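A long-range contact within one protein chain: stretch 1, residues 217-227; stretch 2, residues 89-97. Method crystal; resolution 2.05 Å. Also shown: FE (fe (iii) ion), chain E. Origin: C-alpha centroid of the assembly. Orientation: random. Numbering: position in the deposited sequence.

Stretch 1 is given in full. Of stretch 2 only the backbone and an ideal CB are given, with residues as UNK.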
# COMPACT_ATOMS: atom_id res chain seq x y z
N GLU A 217 26.65 3.77 19.31
CA GLU A 217 27.83 2.92 19.29
C GLU A 217 28.01 2.15 18.00
O GLU A 217 29.09 1.59 17.77
CB GLU A 217 27.80 1.94 20.46
CG GLU A 217 28.20 2.56 21.79
CD GLU A 217 27.63 1.79 22.96
OE1 GLU A 217 26.45 1.37 22.84
OE2 GLU A 217 28.35 1.58 23.98
N VAL A 218 26.98 2.09 17.15
CA VAL A 218 27.09 1.51 15.83
C VAL A 218 26.10 2.23 14.93
O VAL A 218 25.02 2.60 15.37
CB VAL A 218 26.84 -0.02 15.87
CG1 VAL A 218 25.45 -0.31 16.40
CG2 VAL A 218 27.02 -0.62 14.50
N ALA A 219 26.49 2.46 13.68
CA ALA A 219 25.64 3.13 12.70
C ALA A 219 25.57 2.21 11.49
O ALA A 219 26.59 1.66 11.08
CB ALA A 219 26.19 4.49 12.28
N PHE A 220 24.36 1.98 11.00
CA PHE A 220 24.15 1.25 9.76
C PHE A 220 23.80 2.25 8.67
O PHE A 220 22.75 2.89 8.71
CB PHE A 220 23.05 0.20 9.94
CG PHE A 220 23.35 -0.80 11.04
CD1 PHE A 220 24.24 -1.83 10.82
CD2 PHE A 220 22.77 -0.69 12.28
CE1 PHE A 220 24.52 -2.75 11.82
CE2 PHE A 220 23.05 -1.62 13.29
CZ PHE A 220 23.93 -2.64 13.05
N THR A 221 24.69 2.41 7.69
CA THR A 221 24.45 3.38 6.65
C THR A 221 25.15 2.91 5.37
O THR A 221 25.39 1.71 5.18
CB THR A 221 24.88 4.75 7.19
OG1 THR A 221 24.62 5.75 6.22
CG2 THR A 221 26.38 4.75 7.59
N LYS A 222 25.43 3.84 4.47
CA LYS A 222 26.08 3.49 3.22
C LYS A 222 27.33 4.34 3.04
O LYS A 222 27.51 5.37 3.68
CB LYS A 222 25.17 3.65 2.00
CG LYS A 222 24.71 5.04 1.67
CD LYS A 222 23.91 5.08 0.37
CE LYS A 222 23.16 6.38 0.24
NZ LYS A 222 22.05 6.33 -0.78
N VAL A 223 28.19 3.89 2.12
CA VAL A 223 29.55 4.39 2.03
C VAL A 223 29.55 5.86 1.68
O VAL A 223 30.28 6.66 2.26
CB VAL A 223 30.33 3.58 0.98
CG1 VAL A 223 31.66 4.27 0.65
CG2 VAL A 223 30.52 2.20 1.49
N ILE A 224 28.73 6.23 0.70
CA ILE A 224 28.86 7.55 0.12
C ILE A 224 28.55 8.61 1.16
O ILE A 224 29.23 9.64 1.24
CB ILE A 224 27.97 7.67 -1.13
CG1 ILE A 224 28.20 9.01 -1.81
CG2 ILE A 224 26.49 7.50 -0.80
CD1 ILE A 224 27.64 9.07 -3.24
N PHE A 225 27.53 8.36 2.01
CA PHE A 225 27.27 9.29 3.10
C PHE A 225 28.31 9.17 4.19
O PHE A 225 28.54 10.14 4.93
CB PHE A 225 25.87 9.09 3.69
CG PHE A 225 24.81 9.85 2.97
CD1 PHE A 225 24.20 9.31 1.87
CD2 PHE A 225 24.44 11.12 3.37
CE1 PHE A 225 23.26 10.00 1.19
CE2 PHE A 225 23.47 11.82 2.68
CZ PHE A 225 22.89 11.25 1.58
N THR A 226 28.95 8.01 4.32
CA THR A 226 30.02 7.90 5.32
C THR A 226 31.24 8.69 4.86
O THR A 226 31.83 9.47 5.63
CB THR A 226 30.38 6.44 5.55
OG1 THR A 226 29.21 5.72 5.99
CG2 THR A 226 31.47 6.31 6.60
N ARG A 227 31.62 8.54 3.60
CA ARG A 227 32.76 9.27 3.08
C ARG A 227 32.52 10.78 3.11
O ARG A 227 33.38 11.53 3.56
CB ARG A 227 33.06 8.77 1.68
CG ARG A 227 33.59 7.38 1.71
CD ARG A 227 34.08 6.91 0.35
NE ARG A 227 35.21 7.69 -0.12
CZ ARG A 227 36.46 7.50 0.26
NH1 ARG A 227 36.76 6.54 1.13
NH2 ARG A 227 37.42 8.27 -0.25
N UNK A 89 24.42 0.38 -6.63
CA UNK A 89 23.84 1.65 -6.25
C UNK A 89 24.44 2.16 -4.95
O UNK A 89 24.76 3.35 -4.81
CB UNK A 89 22.32 1.52 -6.12
N UNK A 90 24.55 1.29 -3.95
CA UNK A 90 25.18 1.69 -2.66
C UNK A 90 25.50 0.47 -1.82
O UNK A 90 24.78 -0.44 -1.81
CB UNK A 90 24.27 2.63 -1.87
N UNK A 91 26.64 0.54 -1.20
CA UNK A 91 27.10 -0.50 -0.30
C UNK A 91 26.70 -0.17 1.12
O UNK A 91 26.83 0.98 1.57
CB UNK A 91 28.62 -0.68 -0.40
N UNK A 92 26.22 -1.20 1.82
CA UNK A 92 25.79 -1.09 3.20
C UNK A 92 27.01 -1.29 4.08
O UNK A 92 27.81 -2.18 3.84
CB UNK A 92 24.69 -2.10 3.53
N UNK A 93 27.15 -0.44 5.09
CA UNK A 93 28.30 -0.52 5.96
C UNK A 93 27.84 -0.42 7.40
O UNK A 93 26.73 0.03 7.69
CB UNK A 93 29.32 0.58 5.63
N UNK A 94 28.73 -0.87 8.28
CA UNK A 94 28.60 -0.77 9.73
C UNK A 94 29.70 0.18 10.20
O UNK A 94 30.88 -0.06 9.91
CB UNK A 94 28.70 -2.14 10.41
N UNK A 95 29.34 1.24 10.91
CA UNK A 95 30.31 2.27 11.31
C UNK A 95 30.31 2.37 12.83
O UNK A 95 29.26 2.53 13.46
CB UNK A 95 29.98 3.62 10.68
N UNK A 96 31.51 2.28 13.42
CA UNK A 96 31.72 2.30 14.87
C UNK A 96 32.80 3.32 15.21
O UNK A 96 33.54 3.79 14.34
CB UNK A 96 32.11 0.91 15.39
N UNK A 97 32.88 3.66 16.50
CA UNK A 97 34.00 4.44 17.01
C UNK A 97 35.24 3.56 17.00
O UNK A 97 35.14 2.36 17.25
CB UNK A 97 33.71 4.97 18.42
FE FE E . 18.38 3.28 1.08

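Stretch 2 runs antiparallel to the strand 218-222, so its side chains alternate between two faces of a small sheet: Phe 220 and Lys 222 lie on one, Ala 219 and Thr 221 on the other.

Position 89 has no atom of stretch 1 within 5.5 Å of its ideal CB, and its backbone angles (-54/-47) are not those of a strand. Nothing here selects a side chain; the deposited residue is Arg 89, which makes no contact with stretch 1.

At position 90 the CA-to-CB bond points toward stretch 1, and the ideal CB lies a tight 3.3 Å from Lys 222 CD. FE lies 6.6 Å from that CB, too far for histidine, aspartate or glutamate to bind it; of the usual iron ligands, tyrosine can reach. It is Tyr 90, whose OH binds FE at 2.2 Å, with the other ligands elsewhere in the structure. Its ring passes Lys 222, with NZ 3.2 Å from Tyr 90 CD2.

Position 91 points sideways, its ideal CB 3.9 Å from Val 223 CG2, and many side chains with an aliphatic beginning would fit. Glu 91 packs its CB at that distance, and its OE1 stays near, 4.0 Å from Val 223 CG2. Its backbone does more: O accepts a hydrogen bond from Val 223 N (3.3 Å), where the strand of stretch 1 gives way to a helix.

Position 92 is a non-hydrogen-bonded partner of Lys 222, and its ideal CB meets little but Thr 221 O, 4.2 Å away. A small residue suffices, though the visible atoms do not demand one. Ala 92 adds a single methyl.

Position 93 shares a face with Thr 221, and its ideal CB is 4.6 Å from Val 223 CG2. Valine or isoleucine suits both the extended backbone and this apolar surface. In Val 93, CG1 reaches Val 223 CG2 at 3.4 Å, while CG2 lies 3.8 Å from Thr 226 OG1. Val 93 N donates a hydrogen bond to Thr 221 O (2.8 Å), and Val 93 O accepts one from Thr 221 N (3.1 Å).

Position 94 turns to the other face, near Phe 220 CE1 and Val 218 CG2, at 4.5 and 4.7 Å from the ideal CB. Leucine, isoleucine or methionine could cover both. Ile 94 CG1 and CG2 both lie 4.0 Å from Phe 220 CE1, and CG2 also meets Val 218 CG2 at 3.3 Å.

Position 95 pairs with Ala 219, whose small methyl leaves room for a beta-branched side chain, with Thr 221 CG2 4.9 Å from the ideal CB. Val 95 CG2 lies 4.1 Å from Thr 221 CG2. Val 95 N donates a hydrogen bond to Ala 219 O and Val 95 O accepts one from Ala 219 N, both at 2.8 Å.

Position 96 points sideways near Glu 217 O; an apolar residue could reach Val 218. Val 96 CG1 approaches Val 218 CG2 at 4.1 Å.

Position 97 sees open space, so a polar side chain is plausible. His 97 shares a water with stretch 1: N donates to it (2.8 Å), ND1 lies 2.7 Å from its O, and it donates to Glu 217 O.

Stretch 2 89-97: RYEAVIVVH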
# COMPACT_ATOMS: atom_id res chain seq x y z
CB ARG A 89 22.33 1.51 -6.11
CG ARG A 89 21.65 2.85 -5.81
CD ARG A 89 20.20 2.65 -5.87
NE ARG A 89 19.42 3.78 -5.38
CZ ARG A 89 18.11 3.88 -5.57
NH1 ARG A 89 17.49 2.91 -6.23
NH2 ARG A 89 17.43 4.92 -5.09
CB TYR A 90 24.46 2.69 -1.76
CG TYR A 90 22.99 2.50 -1.49
CD1 TYR A 90 22.57 1.54 -0.60
CD2 TYR A 90 22.05 3.34 -2.04
CE1 TYR A 90 21.24 1.38 -0.30
CE2 TYR A 90 20.72 3.20 -1.75
CZ TYR A 90 20.32 2.20 -0.89
OH TYR A 90 19.04 2.05 -0.59
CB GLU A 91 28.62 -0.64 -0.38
CG GLU A 91 29.09 -1.03 -1.77
CD GLU A 91 30.54 -0.69 -1.94
OE1 GLU A 91 30.83 0.52 -2.13
OE2 GLU A 91 31.39 -1.60 -1.80
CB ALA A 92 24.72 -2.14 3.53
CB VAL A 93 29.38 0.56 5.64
CG1 VAL A 93 29.97 0.30 4.26
CG2 VAL A 93 28.84 1.92 5.73
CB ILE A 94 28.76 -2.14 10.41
CG1 ILE A 94 27.88 -3.21 9.75
CG2 ILE A 94 28.44 -2.00 11.90
CD1 ILE A 94 28.17 -4.59 10.26
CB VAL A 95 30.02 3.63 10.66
CG1 VAL A 95 31.06 4.68 11.09
CG2 VAL A 95 29.98 3.53 9.08
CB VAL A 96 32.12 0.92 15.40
CG1 VAL A 96 31.01 -0.06 15.22
CG2 VAL A 96 33.38 0.42 14.70
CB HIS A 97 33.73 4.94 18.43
CG HIS A 97 32.63 5.95 18.51
ND1 HIS A 97 31.31 5.61 18.69
CD2 HIS A 97 32.67 7.31 18.46
CE1 HIS A 97 30.57 6.71 18.72
NE2 HIS A 97 31.37 7.75 18.59
O HOH W 1 31.17 2.91 18.63
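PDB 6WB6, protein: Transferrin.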